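Biofilm-associated surface protein (Staphylococcus aureus, PDB 7C7U) binds calcium and, as a cell wall-anchored surface protein, probably acts as a switch that modulates functional amyloid and biofilm formation. Local coordinates at residues S88-G93 with A137-I142; K96-V101 with A121-F126; L36-K41 with P54-S59; Y70-K75 with W114-I119; S50-F55 with K141-D146. All blocks are in the same frame, centred on the assembly; numbering follows the deposited sequence.

In the fold
From the N terminus, contact 3 closes first, folding 54-59 back on 36-41 after a short connection that holds helix 45-48. The start of the same strand, 52-61, pairs with a distant partner: contact 5 joins it to the end of strand 133-144 across 85 residues. Contact 4, which pairs 70-75 with 114-119, lies wholly within that span. Contact 1 brings 88-93 to 137-142 and so crosses contact 4; contact 2, between 96-101 and 121-126, falls inside contact 1 and crosses contact 4 as well. The pairings run through one curled sheet in the order 36-39, 52-61, 133-144, 84-90, 98-104, 113-117, 70-76, while the loop after 113-117 packs inward.

Contact 1. Residues S88-G93 with A137-I142; sequences SANPSG and AKNGKI
Ser-88 and Lys-141 pair through both of their amides: Lys-141 N donates to Ser-88 O at 2.8 Å, and Ser-88 N bonds to Lys-141 O. This bonded pair belongs to the antiparallel pairing of strands 84-90 and 133-144. Asn-90 N gives a 2.9 Å bond to Lys-138 O, and between that bond and the Ser-88/Lys-141 pair two residues, Asn-139 and Gly-140, face one, Ala-89: a beta bulge. The return bond, Lys-138 N to Asn-90 O, is weak. The residue types suit the bulge. Asn-139 has a positive phi of 59°, which asparagine tolerates better than most residues, and at Gly-140 the absence of a side chain keeps the backbones close, its CA 3.7 Å from Ala-89 CB and 3.2 Å from Ser-88 O, a CA-H...O contact. On the side of the sheet that carries Asn-90, the two asparagines meet at an angle, their amide planes 42° apart, with Asn-90 ND2 3.6 Å from Asn-139 CB. A water accepts from Asn-139 ND2 and donates to Asn-90 OD1, tying the two amides together. Further out, backbone bonds of Ala-89 to Val-98 and of Ala-137 to Leu-57 place both strands inside a wider sheet, and Ser-92 OG bonds to Gly-127 N where the chain leaves it. A second water donates to both Ser-88 OG and Asn-139 O, 2.8 Å from each.

Contact 2. Residues K96-V101 with A121-F126; sequences KPVEFV and ANDGLF
Val-98 and Gly-124 mark the nearest backbone approach, yet their CA atoms are 7.2 Å apart, and no hydrogen bond joins the two segments. Residues 98-99 are strand, whereas 121-126 is a loop that turns a corner at Leu-125; Asp-123 has a positive phi (58°), a conformation met in tight turns and tolerated by aspartate. Side chains therefore make the contact. Val-98 points toward the loop and divides its two methyls between neighbouring groups. CG1, anti to the backbone N (chi1 175°), lies 3.7 Å from Asp-123 O, while CG2 is 4.0 Å from Asp-123 OD1 and 4.1 Å from Gly-124 O. A beta-branched residue suits this spot because it presents methyls in two directions close to the strand. Leu-125 reaches in from the corner: its CD1 meets Phe-100 CZ at 3.7 Å, the two side chains running at about a right angle, and its CD2 comes to 4.5 Å from Val-98 CB. Val-98, Phe-100 and Leu-125 all touch Val-116 of the neighbouring strand 113-117, and Leu-125 also rests on Leu-57 and Ile-72. Backbone bonds from Leu-125 to Ser-92 and Phe-118 fix the corner. The arrangement is that of a curled beta-sheet whose apolar side is packed by Leu-125 from the loop after strand 113-117.

Contact 3. Residues L36-K41 with P54-S59; sequences LFDPGK and PFDLHS
The rings of Phe-37 and Phe-55 meet obliquely, their planes 44° apart. Phe-37 CE1 sits over one face of Phe-55, offset toward the rim, 3.3 Å from Phe-55 CG, while Leu-57 CD1 lies at the edge of the Phe-37 ring. Phe-37 reaches this place with CG anti to the backbone N (chi1 180°). On the other side of the strands, the edge of the His-58 ring receives Asp-38: His-58 NE2 donates in its ring plane to the anti lone pair of Asp-38 OD2, at 3.1 Å. His-58 ND1 is held by Thr-136 OG1, so both ring nitrogens are engaged. A water donates to Asp-38 OD2 and Asp-56 OD2, which are 4.4 Å apart, and probably eases their repulsion. Paired amides at Leu-36/His-58 and Asp-38/Asp-56 join the backbones. Gly-40 N bonds to Pro-54 O at 2.7 Å; Gly-40 CA lies 4.2 Å from Pro-54 CG, too near for a side chain on that side. This is a regular antiparallel strand pair with an apolar face of Phe-37, Pro-39 and Leu-57 packed on strand 163-171, and a mostly polar face, with Leu-36, against strand 210-220.

Contact 4. Residues Y70-K75 with W114-I119; sequences YKIDLK and WEVNFI
Ile-72 and Val-116 share the two central backbone bonds of this pairing, the shorter being Ile-72 N to Val-116 O at 2.6 Å; Leu-74 and Trp-114 exchange another pair. The chain turns a corner at Phe-118, whose N makes a weak bond to Tyr-70 O. Among the apolar contacts, Ile-72 and Val-116 share a face and run side by side, Ile-72 CB 3.7 Å from Val-116 CG1; Phe-118, at the corner, brings CD2 to Ile-72 CG1 at the same distance, the side chains at about a right angle. Such branched residues fill the interior of this curled sheet, where strand 70-76 lies between strands 113-117 and 163-171. The acids Asp-73 and Glu-115 share the opposite face. Their carboxylates are nearly coplanar, with Asp-73 OD1 2.6 Å from Glu-115 OE1, close enough that one of the two acids probably carries a proton. Arg-170 NE forms a salt bridge with Glu-115 OE1. Lys-71, bent at chi2 (-95°), lays its methylenes against Glu-115, Lys-71 CB being 3.5 Å from Glu-115 CG.

Contact 5. Residues S50-F55 with K141-D146; sequences SNIIPF and KIELDD
Asn-51 bonds to Leu-144 with both its backbone and its side chain. Its CG stands between the backbone N and the carbonyl carbon (chi1 74°), which turns the amide across to the partner strand. There Asn-51 ND2 gives a straight bond to Leu-144 O, 3.1 Å long and in the plane of both groups, while Leu-144 N bonds to Asn-51 O at 2.9 Å. A water links the same ND2 to Glu-143 OE1. Ser-50 OG accepts from Ile-52 N, an ST turn just where strand 52-61 begins. On the buried face Ile-53 and Ile-142 angle across each other, Ile-53 CG2 4.1 Å from Ile-142 CD1. Ile-142 also holds CG1 beside its backbone N (chi1 -57°), so that this carbon comes to 3.8 Å from Phe-55 CE1. Ile-53 CD1 lies 4.2 Å from Leu-144 CD1. On the outer face Ile-52 CG2 rests on Lys-141 CB at 3.9 Å, the lysine's extended methylenes serving as an apolar flank. The arrangement is an antiparallel pair within the curled sheet, with one mixed, partly exposed face (Ile-52, Lys-141, Glu-143) and one apolar, buried face (Ile-53, Ile-142) on which helices 78-81 and 148-152 pack.

Contact 1. Residues S88-G93 with A137-I142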
# COMPACT_ATOMS: atom_id res chain seq x y z
N SER A 88 -5.73 -16.69 22.60
CA SER A 88 -4.70 -17.66 22.94
C SER A 88 -4.94 -18.94 22.16
O SER A 88 -6.05 -19.20 21.69
CB SER A 88 -4.68 -17.97 24.44
OG SER A 88 -5.87 -18.63 24.81
N ALA A 89 -3.89 -19.75 22.06
CA ALA A 89 -3.94 -21.05 21.40
C ALA A 89 -2.82 -21.91 21.95
O ALA A 89 -1.82 -21.40 22.47
CB ALA A 89 -3.82 -20.91 19.88
N ASN A 90 -2.98 -23.22 21.80
CA ASN A 90 -1.95 -24.18 22.17
C ASN A 90 -0.93 -24.30 21.04
O ASN A 90 -1.32 -24.50 19.89
CB ASN A 90 -2.54 -25.56 22.42
CG ASN A 90 -3.43 -25.59 23.64
OD1 ASN A 90 -3.44 -24.65 24.43
ND2 ASN A 90 -4.15 -26.69 23.81
N PRO A 91 0.36 -24.22 21.33
CA PRO A 91 1.35 -24.50 20.29
C PRO A 91 1.19 -25.94 19.81
O PRO A 91 0.60 -26.79 20.48
CB PRO A 91 2.70 -24.28 20.99
CG PRO A 91 2.37 -23.45 22.19
CD PRO A 91 1.00 -23.90 22.62
N SER A 92 1.67 -26.19 18.59
CA SER A 92 1.54 -27.51 18.00
C SER A 92 2.25 -28.53 18.88
O SER A 92 3.40 -28.33 19.27
CB SER A 92 2.13 -27.53 16.60
OG SER A 92 3.46 -27.03 16.58
N GLY A 93 1.54 -29.60 19.23
CA GLY A 93 2.10 -30.65 20.06
C GLY A 93 2.16 -30.34 21.54
O GLY A 93 2.86 -31.03 22.28
N ALA A 137 -1.77 -25.46 15.50
CA ALA A 137 -2.01 -24.95 16.85
C ALA A 137 -3.49 -25.12 17.14
O ALA A 137 -4.34 -24.61 16.40
CB ALA A 137 -1.58 -23.49 16.97
N LYS A 138 -3.81 -25.85 18.20
CA LYS A 138 -5.20 -26.19 18.47
C LYS A 138 -5.72 -25.42 19.67
O LYS A 138 -4.98 -24.74 20.38
CB LYS A 138 -5.37 -27.70 18.71
CG LYS A 138 -4.83 -28.58 17.61
CD LYS A 138 -5.11 -30.04 17.93
CE LYS A 138 -4.79 -30.94 16.75
NZ LYS A 138 -4.64 -32.35 17.18
N ASN A 139 -7.03 -25.55 19.88
CA ASN A 139 -7.72 -24.97 21.02
C ASN A 139 -7.57 -23.46 21.07
O ASN A 139 -7.45 -22.87 22.14
CB ASN A 139 -7.24 -25.58 22.34
CG ASN A 139 -8.30 -25.50 23.42
OD1 ASN A 139 -9.44 -25.89 23.21
ND2 ASN A 139 -7.93 -24.98 24.58
N GLY A 140 -7.52 -22.83 19.90
CA GLY A 140 -7.51 -21.38 19.85
C GLY A 140 -8.82 -20.83 20.38
O GLY A 140 -9.89 -21.40 20.15
N LYS A 141 -8.73 -19.74 21.14
CA LYS A 141 -9.90 -19.10 21.74
C LYS A 141 -9.78 -17.59 21.62
O LYS A 141 -8.83 -16.99 22.14
CB LYS A 141 -10.05 -19.49 23.22
CG LYS A 141 -10.19 -20.99 23.46
CD LYS A 141 -10.48 -21.28 24.93
CE LYS A 141 -10.51 -22.79 25.19
NZ LYS A 141 -10.50 -23.10 26.65
N ILE A 142 -10.74 -16.98 20.93
CA ILE A 142 -10.91 -15.53 20.96
C ILE A 142 -11.95 -15.26 22.03
O ILE A 142 -13.12 -15.61 21.87
CB ILE A 142 -11.37 -14.98 19.60
CG1 ILE A 142 -10.39 -15.34 18.50
CG2 ILE A 142 -11.53 -13.40 19.64
CD1 ILE A 142 -11.02 -15.22 17.12
O HOH W 1 -7.87 -16.86 24.83
O HOH W 2 -6.35 -21.32 24.24
O HOH W 3 -5.76 -23.69 25.57
O HOH W 4 -1.85 -27.69 19.85

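Contact 2. Residues K96-V101 with A121-F126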
# COMPACT_ATOMS: atom_id res chain seq x y z
N LYS A 96 -0.55 -26.43 26.54
CA LYS A 96 -0.45 -25.24 27.37
C LYS A 96 -0.60 -24.00 26.51
O LYS A 96 0.23 -23.78 25.62
CB LYS A 96 0.88 -25.21 28.12
CG LYS A 96 1.05 -26.37 29.11
CD LYS A 96 2.36 -26.28 29.87
CE LYS A 96 2.67 -27.60 30.58
NZ LYS A 96 1.52 -28.01 31.45
N PRO A 97 -1.61 -23.16 26.73
CA PRO A 97 -1.84 -22.02 25.84
C PRO A 97 -0.74 -20.97 25.89
O PRO A 97 -0.06 -20.79 26.90
CB PRO A 97 -3.17 -21.44 26.33
CG PRO A 97 -3.36 -22.00 27.72
CD PRO A 97 -2.72 -23.36 27.68
N VAL A 98 -0.56 -20.29 24.75
CA VAL A 98 0.25 -19.09 24.63
C VAL A 98 -0.66 -17.94 24.23
O VAL A 98 -1.55 -18.11 23.39
CB VAL A 98 1.38 -19.28 23.59
CG1 VAL A 98 2.16 -17.99 23.39
CG2 VAL A 98 2.30 -20.43 24.02
N GLU A 99 -0.43 -16.78 24.81
CA GLU A 99 -1.33 -15.64 24.68
C GLU A 99 -0.84 -14.71 23.59
O GLU A 99 0.36 -14.44 23.47
CB GLU A 99 -1.43 -14.88 26.01
CG GLU A 99 -2.71 -14.09 26.19
CD GLU A 99 -2.78 -13.39 27.54
OE1 GLU A 99 -3.12 -12.18 27.56
OE2 GLU A 99 -2.50 -14.04 28.57
N PHE A 100 -1.77 -14.22 22.78
CA PHE A 100 -1.47 -13.18 21.80
C PHE A 100 -1.46 -11.82 22.50
O PHE A 100 -2.11 -11.62 23.53
CB PHE A 100 -2.51 -13.18 20.68
CG PHE A 100 -2.50 -14.41 19.79
CD1 PHE A 100 -2.72 -15.68 20.32
CD2 PHE A 100 -2.38 -14.28 18.42
CE1 PHE A 100 -2.74 -16.80 19.51
CE2 PHE A 100 -2.41 -15.41 17.59
CZ PHE A 100 -2.60 -16.67 18.15
N VAL A 101 -0.69 -10.89 21.95
CA VAL A 101 -0.59 -9.54 22.50
C VAL A 101 -1.06 -8.56 21.44
O VAL A 101 -0.62 -8.63 20.29
CB VAL A 101 0.84 -9.22 22.96
CG1 VAL A 101 0.94 -7.76 23.42
CG2 VAL A 101 1.26 -10.16 24.09
N ALA A 121 9.55 -23.05 20.00
CA ALA A 121 10.69 -23.07 20.91
C ALA A 121 11.01 -21.68 21.45
O ALA A 121 11.58 -21.55 22.54
CB ALA A 121 11.91 -23.66 20.22
N ASN A 122 10.66 -20.63 20.70
CA ASN A 122 10.74 -19.23 21.13
C ASN A 122 9.41 -18.74 21.70
O ASN A 122 9.01 -17.60 21.42
CB ASN A 122 11.17 -18.36 19.96
CG ASN A 122 12.61 -18.61 19.54
OD1 ASN A 122 13.50 -17.84 19.88
ND2 ASN A 122 12.83 -19.71 18.83
N ASP A 123 8.71 -19.56 22.49
CA ASP A 123 7.41 -19.21 23.06
C ASP A 123 6.40 -18.86 21.97
O ASP A 123 5.58 -17.95 22.11
CB ASP A 123 7.55 -18.08 24.08
CG ASP A 123 6.29 -17.86 24.88
OD1 ASP A 123 5.74 -18.85 25.41
OD2 ASP A 123 5.84 -16.70 24.96
N GLY A 124 6.45 -19.59 20.86
CA GLY A 124 5.53 -19.35 19.78
C GLY A 124 4.55 -20.48 19.55
O GLY A 124 4.18 -21.20 20.49
N LEU A 125 4.12 -20.66 18.30
CA LEU A 125 3.03 -21.59 18.04
C LEU A 125 3.43 -22.83 17.25
O LEU A 125 2.75 -23.86 17.39
CB LEU A 125 1.88 -20.88 17.31
CG LEU A 125 0.99 -19.97 18.17
CD1 LEU A 125 -0.19 -19.43 17.37
CD2 LEU A 125 0.51 -20.68 19.42
N PHE A 126 4.48 -22.79 16.45
CA PHE A 126 4.74 -23.88 15.51
C PHE A 126 6.12 -24.48 15.71
O PHE A 126 7.10 -23.76 15.95
CB PHE A 126 4.56 -23.40 14.08
CG PHE A 126 3.16 -22.95 13.76
CD1 PHE A 126 2.09 -23.82 13.87
CD2 PHE A 126 2.92 -21.66 13.34
CE1 PHE A 126 0.80 -23.40 13.58
CE2 PHE A 126 1.64 -21.24 13.05
CZ PHE A 126 0.57 -22.12 13.17

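Contact 3. Residues L36-K41 with P54-S59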
# COMPACT_ATOMS: atom_id res chain seq x y z
N LEU A 36 -3.09 -20.77 7.74
CA LEU A 36 -4.52 -21.01 7.56
C LEU A 36 -5.23 -20.85 8.89
O LEU A 36 -5.08 -21.70 9.78
CB LEU A 36 -4.78 -22.40 6.99
CG LEU A 36 -4.97 -22.57 5.48
CD1 LEU A 36 -3.74 -22.13 4.69
CD2 LEU A 36 -5.37 -24.03 5.13
N PHE A 37 -6.03 -19.80 9.02
CA PHE A 37 -6.86 -19.56 10.19
C PHE A 37 -8.19 -20.27 9.98
O PHE A 37 -8.88 -20.03 8.98
CB PHE A 37 -7.03 -18.05 10.37
CG PHE A 37 -7.87 -17.65 11.53
CD1 PHE A 37 -7.43 -17.84 12.83
CD2 PHE A 37 -9.11 -17.05 11.32
CE1 PHE A 37 -8.22 -17.45 13.92
CE2 PHE A 37 -9.89 -16.65 12.38
CZ PHE A 37 -9.46 -16.86 13.69
N ASP A 38 -8.55 -21.16 10.90
CA ASP A 38 -9.67 -22.09 10.74
C ASP A 38 -10.63 -21.91 11.92
O ASP A 38 -10.62 -22.71 12.87
CB ASP A 38 -9.10 -23.51 10.65
CG ASP A 38 -10.15 -24.59 10.47
OD1 ASP A 38 -11.34 -24.29 10.27
OD2 ASP A 38 -9.77 -25.78 10.52
N PRO A 39 -11.49 -20.89 11.89
CA PRO A 39 -12.36 -20.63 13.05
C PRO A 39 -13.67 -21.39 13.02
O PRO A 39 -14.14 -21.89 12.00
CB PRO A 39 -12.62 -19.11 12.97
CG PRO A 39 -12.59 -18.81 11.49
CD PRO A 39 -11.55 -19.78 10.90
N GLY A 40 -14.30 -21.43 14.19
CA GLY A 40 -15.66 -21.92 14.27
C GLY A 40 -16.63 -20.97 13.58
O GLY A 40 -16.35 -19.78 13.38
N LYS A 41 -17.77 -21.52 13.18
CA LYS A 41 -18.81 -20.73 12.53
C LYS A 41 -19.65 -19.99 13.56
O LYS A 41 -19.79 -20.41 14.71
CB LYS A 41 -19.72 -21.61 11.69
CG LYS A 41 -19.04 -22.36 10.56
CD LYS A 41 -20.09 -23.06 9.68
CE LYS A 41 -20.79 -24.20 10.41
NZ LYS A 41 -20.22 -25.51 10.10
N PRO A 54 -13.92 -20.10 18.75
CA PRO A 54 -12.79 -21.03 18.70
C PRO A 54 -12.14 -21.06 17.33
O PRO A 54 -12.75 -20.71 16.31
CB PRO A 54 -13.46 -22.37 19.02
CG PRO A 54 -14.78 -22.23 18.36
CD PRO A 54 -15.20 -20.78 18.54
N PHE A 55 -10.89 -21.49 17.30
CA PHE A 55 -10.18 -21.63 16.04
C PHE A 55 -9.03 -22.62 16.19
O PHE A 55 -8.53 -22.88 17.29
CB PHE A 55 -9.64 -20.27 15.53
CG PHE A 55 -8.56 -19.65 16.41
CD1 PHE A 55 -8.91 -18.80 17.46
CD2 PHE A 55 -7.22 -19.85 16.13
CE1 PHE A 55 -7.93 -18.20 18.23
CE2 PHE A 55 -6.24 -19.27 16.89
CZ PHE A 55 -6.58 -18.43 17.95
N ASP A 56 -8.61 -23.15 15.05
CA ASP A 56 -7.30 -23.76 14.89
C ASP A 56 -6.49 -22.89 13.95
O ASP A 56 -7.04 -22.12 13.17
CB ASP A 56 -7.39 -25.19 14.34
CG ASP A 56 -8.17 -26.12 15.25
OD1 ASP A 56 -7.96 -26.09 16.48
OD2 ASP A 56 -9.03 -26.86 14.74
N LEU A 57 -5.18 -23.00 14.05
CA LEU A 57 -4.28 -22.29 13.14
C LEU A 57 -3.33 -23.31 12.55
O LEU A 57 -2.62 -23.99 13.30
CB LEU A 57 -3.55 -21.18 13.89
CG LEU A 57 -2.81 -20.12 13.08
CD1 LEU A 57 -3.68 -19.43 12.02
CD2 LEU A 57 -2.26 -19.10 14.06
N HIS A 58 -3.33 -23.46 11.23
CA HIS A 58 -2.50 -24.45 10.55
C HIS A 58 -1.38 -23.76 9.78
O HIS A 58 -1.59 -22.68 9.20
CB HIS A 58 -3.31 -25.31 9.58
CG HIS A 58 -4.59 -25.85 10.13
ND1 HIS A 58 -4.67 -27.02 10.85
CD2 HIS A 58 -5.86 -25.39 10.03
CE1 HIS A 58 -5.92 -27.25 11.19
NE2 HIS A 58 -6.67 -26.27 10.70
N SER A 59 -0.21 -24.39 9.73
CA SER A 59 0.82 -23.85 8.86
C SER A 59 1.82 -24.94 8.48
O SER A 59 1.86 -26.02 9.08
CB SER A 59 1.54 -22.67 9.51
OG SER A 59 2.50 -22.12 8.61
O HOH W 5 -10.12 -27.56 12.54

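Contact 4. Residues Y70-K75 with W114-I119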
# COMPACT_ATOMS: atom_id res chain seq x y z
N TYR A 70 10.26 -13.34 13.39
CA TYR A 70 9.03 -13.51 12.64
C TYR A 70 7.88 -13.84 13.58
O TYR A 70 7.99 -14.74 14.42
CB TYR A 70 9.20 -14.60 11.57
CG TYR A 70 10.15 -14.17 10.48
CD1 TYR A 70 9.82 -13.15 9.61
CD2 TYR A 70 11.39 -14.78 10.33
CE1 TYR A 70 10.68 -12.75 8.62
CE2 TYR A 70 12.28 -14.38 9.33
CZ TYR A 70 11.91 -13.36 8.48
OH TYR A 70 12.75 -12.94 7.49
N LYS A 71 6.78 -13.12 13.41
CA LYS A 71 5.63 -13.18 14.31
C LYS A 71 4.40 -13.66 13.55
O LYS A 71 4.31 -13.54 12.33
CB LYS A 71 5.34 -11.81 14.91
CG LYS A 71 6.56 -11.06 15.44
CD LYS A 71 6.72 -11.33 16.92
CE LYS A 71 8.02 -10.76 17.46
NZ LYS A 71 8.36 -11.38 18.78
N ILE A 72 3.44 -14.20 14.30
CA ILE A 72 2.14 -14.55 13.76
C ILE A 72 1.18 -13.41 14.10
O ILE A 72 1.06 -13.03 15.27
CB ILE A 72 1.65 -15.89 14.32
CG1 ILE A 72 2.55 -17.02 13.82
CG2 ILE A 72 0.20 -16.15 13.94
CD1 ILE A 72 2.24 -18.33 14.52
N ASP A 73 0.53 -12.85 13.09
CA ASP A 73 -0.38 -11.73 13.29
C ASP A 73 -1.79 -12.14 12.89
O ASP A 73 -2.00 -12.66 11.79
CB ASP A 73 0.04 -10.49 12.49
CG ASP A 73 1.06 -9.68 13.22
OD1 ASP A 73 1.61 -10.23 14.18
OD2 ASP A 73 1.28 -8.49 12.88
N LEU A 74 -2.73 -11.90 13.79
CA LEU A 74 -4.14 -12.15 13.56
C LEU A 74 -4.88 -10.82 13.64
O LEU A 74 -4.88 -10.18 14.69
CB LEU A 74 -4.69 -13.12 14.58
CG LEU A 74 -6.19 -13.36 14.53
CD1 LEU A 74 -6.61 -13.87 13.17
CD2 LEU A 74 -6.56 -14.40 15.61
N LYS A 75 -5.54 -10.45 12.55
CA LYS A 75 -6.25 -9.18 12.45
C LYS A 75 -7.74 -9.45 12.30
O LYS A 75 -8.15 -10.14 11.36
CB LYS A 75 -5.75 -8.36 11.26
CG LYS A 75 -6.54 -7.09 11.01
CD LYS A 75 -5.88 -6.23 9.94
CE LYS A 75 -6.84 -5.16 9.45
NZ LYS A 75 -7.36 -4.27 10.55
N TRP A 114 -3.55 -8.85 16.70
CA TRP A 114 -2.90 -9.52 17.81
C TRP A 114 -1.71 -10.35 17.33
O TRP A 114 -1.73 -10.92 16.23
CB TRP A 114 -3.89 -10.42 18.54
CG TRP A 114 -4.83 -9.70 19.44
CD1 TRP A 114 -4.77 -9.65 20.80
CD2 TRP A 114 -5.99 -8.93 19.07
NE1 TRP A 114 -5.81 -8.92 21.30
CE2 TRP A 114 -6.57 -8.46 20.25
CE3 TRP A 114 -6.58 -8.60 17.84
CZ2 TRP A 114 -7.72 -7.67 20.25
CZ3 TRP A 114 -7.73 -7.82 17.85
CH2 TRP A 114 -8.28 -7.36 19.04
N GLU A 115 -0.67 -10.42 18.16
CA GLU A 115 0.62 -10.94 17.71
C GLU A 115 1.17 -11.98 18.68
O GLU A 115 1.03 -11.83 19.90
CB GLU A 115 1.64 -9.81 17.56
CG GLU A 115 2.96 -10.22 16.92
CD GLU A 115 3.74 -9.03 16.34
OE1 GLU A 115 3.49 -8.65 15.17
OE2 GLU A 115 4.60 -8.47 17.05
N VAL A 116 1.82 -13.00 18.13
CA VAL A 116 2.45 -14.05 18.91
C VAL A 116 3.65 -14.54 18.12
O VAL A 116 3.72 -14.40 16.90
CB VAL A 116 1.45 -15.20 19.22
CG1 VAL A 116 1.10 -15.95 17.96
CG2 VAL A 116 2.01 -16.15 20.28
N ASN A 117 4.64 -15.08 18.83
CA ASN A 117 5.83 -15.56 18.15
C ASN A 117 5.48 -16.78 17.30
O ASN A 117 4.57 -17.54 17.63
CB ASN A 117 6.94 -15.89 19.15
CG ASN A 117 7.74 -14.65 19.55
OD1 ASN A 117 7.62 -13.59 18.95
ND2 ASN A 117 8.57 -14.80 20.58
N PHE A 118 6.17 -16.91 16.17
CA PHE A 118 5.93 -18.03 15.26
C PHE A 118 6.46 -19.34 15.83
O PHE A 118 5.73 -20.33 15.93
CB PHE A 118 6.56 -17.73 13.91
CG PHE A 118 6.31 -18.79 12.86
CD1 PHE A 118 7.09 -19.92 12.79
CD2 PHE A 118 5.29 -18.62 11.94
CE1 PHE A 118 6.86 -20.89 11.83
CE2 PHE A 118 5.05 -19.59 10.97
CZ PHE A 118 5.84 -20.72 10.92
N ILE A 119 7.75 -19.37 16.19
CA ILE A 119 8.44 -20.61 16.51
C ILE A 119 8.12 -21.03 17.95
O ILE A 119 8.36 -20.27 18.89
CB ILE A 119 9.95 -20.46 16.31
CG1 ILE A 119 10.27 -20.34 14.82
CG2 ILE A 119 10.69 -21.64 16.90
CD1 ILE A 119 11.29 -19.29 14.52
O HOH W 6 9.35 -16.78 16.76

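Contact 5. Residues S50-F55 with K141-D146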
# COMPACT_ATOMS: atom_id res chain seq x y z
N SER A 50 -22.24 -17.96 23.12
CA SER A 50 -20.93 -18.10 23.74
C SER A 50 -20.19 -16.78 23.65
O SER A 50 -20.43 -15.98 22.74
CB SER A 50 -20.13 -19.21 23.05
OG SER A 50 -18.80 -19.26 23.53
N ASN A 51 -19.29 -16.54 24.59
CA ASN A 51 -18.38 -15.42 24.49
C ASN A 51 -17.02 -15.83 23.93
O ASN A 51 -16.04 -15.09 24.08
CB ASN A 51 -18.21 -14.73 25.84
CG ASN A 51 -17.36 -15.53 26.80
OD1 ASN A 51 -17.60 -16.72 27.03
ND2 ASN A 51 -16.33 -14.89 27.36
N ILE A 52 -16.94 -17.01 23.30
CA ILE A 52 -15.70 -17.52 22.71
C ILE A 52 -15.93 -17.84 21.24
O ILE A 52 -16.90 -18.51 20.89
CB ILE A 52 -15.18 -18.76 23.45
CG1 ILE A 52 -14.87 -18.41 24.91
CG2 ILE A 52 -13.94 -19.34 22.74
CD1 ILE A 52 -14.11 -19.48 25.66
N ILE A 53 -15.01 -17.38 20.39
CA ILE A 53 -14.90 -17.85 19.02
C ILE A 53 -13.71 -18.80 18.97
O ILE A 53 -12.57 -18.36 19.17
CB ILE A 53 -14.72 -16.70 18.02
CG1 ILE A 53 -15.95 -15.78 18.05
CG2 ILE A 53 -14.51 -17.24 16.61
CD1 ILE A 53 -15.73 -14.49 17.24
N PRO A 54 -13.92 -20.10 18.75
CA PRO A 54 -12.79 -21.03 18.70
C PRO A 54 -12.14 -21.06 17.33
O PRO A 54 -12.75 -20.71 16.31
CB PRO A 54 -13.46 -22.37 19.02
CG PRO A 54 -14.78 -22.23 18.36
CD PRO A 54 -15.20 -20.78 18.54
N PHE A 55 -10.89 -21.49 17.30
CA PHE A 55 -10.18 -21.63 16.04
C PHE A 55 -9.03 -22.62 16.19
O PHE A 55 -8.53 -22.88 17.29
CB PHE A 55 -9.64 -20.27 15.53
CG PHE A 55 -8.56 -19.65 16.41
CD1 PHE A 55 -8.91 -18.80 17.46
CD2 PHE A 55 -7.22 -19.85 16.13
CE1 PHE A 55 -7.93 -18.20 18.23
CE2 PHE A 55 -6.24 -19.27 16.89
CZ PHE A 55 -6.58 -18.43 17.95
N LYS A 141 -8.73 -19.74 21.14
CA LYS A 141 -9.90 -19.10 21.74
C LYS A 141 -9.78 -17.59 21.62
O LYS A 141 -8.83 -16.99 22.14
CB LYS A 141 -10.05 -19.49 23.22
CG LYS A 141 -10.19 -20.99 23.46
CD LYS A 141 -10.48 -21.28 24.93
CE LYS A 141 -10.51 -22.79 25.19
NZ LYS A 141 -10.50 -23.10 26.65
N ILE A 142 -10.74 -16.98 20.93
CA ILE A 142 -10.91 -15.53 20.96
C ILE A 142 -11.95 -15.26 22.03
O ILE A 142 -13.12 -15.61 21.87
CB ILE A 142 -11.37 -14.98 19.60
CG1 ILE A 142 -10.39 -15.34 18.50
CG2 ILE A 142 -11.53 -13.40 19.64
CD1 ILE A 142 -11.02 -15.22 17.12
N GLU A 143 -11.52 -14.69 23.15
CA GLU A 143 -12.40 -14.44 24.29
C GLU A 143 -12.89 -13.00 24.22
O GLU A 143 -12.10 -12.09 23.96
CB GLU A 143 -11.67 -14.72 25.60
CG GLU A 143 -11.17 -16.17 25.72
CD GLU A 143 -10.51 -16.47 27.05
OE1 GLU A 143 -11.08 -16.09 28.10
OE2 GLU A 143 -9.41 -17.08 27.04
N LEU A 144 -14.19 -12.82 24.43
CA LEU A 144 -14.89 -11.55 24.24
C LEU A 144 -15.59 -11.11 25.52
O LEU A 144 -16.05 -11.94 26.32
CB LEU A 144 -15.93 -11.66 23.12
CG LEU A 144 -15.49 -12.26 21.78
CD1 LEU A 144 -16.69 -12.62 20.90
CD2 LEU A 144 -14.54 -11.30 21.07
N ASP A 145 -15.74 -9.79 25.67
CA ASP A 145 -16.36 -9.21 26.86
C ASP A 145 -17.89 -9.27 26.84
O ASP A 145 -18.53 -8.72 27.74
CB ASP A 145 -15.90 -7.75 27.04
CG ASP A 145 -16.39 -6.81 25.94
OD1 ASP A 145 -17.33 -7.17 25.19
OD2 ASP A 145 -15.84 -5.70 25.84
N ASP A 146 -18.48 -9.89 25.83
CA ASP A 146 -19.91 -10.11 25.75
C ASP A 146 -20.12 -11.32 24.85
O ASP A 146 -19.16 -11.85 24.28
CB ASP A 146 -20.63 -8.87 25.21
CG ASP A 146 -22.11 -8.81 25.58
OD1 ASP A 146 -22.64 -9.79 26.15
OD2 ASP A 146 -22.74 -7.77 25.30
O HOH W 7 -14.07 -15.91 29.00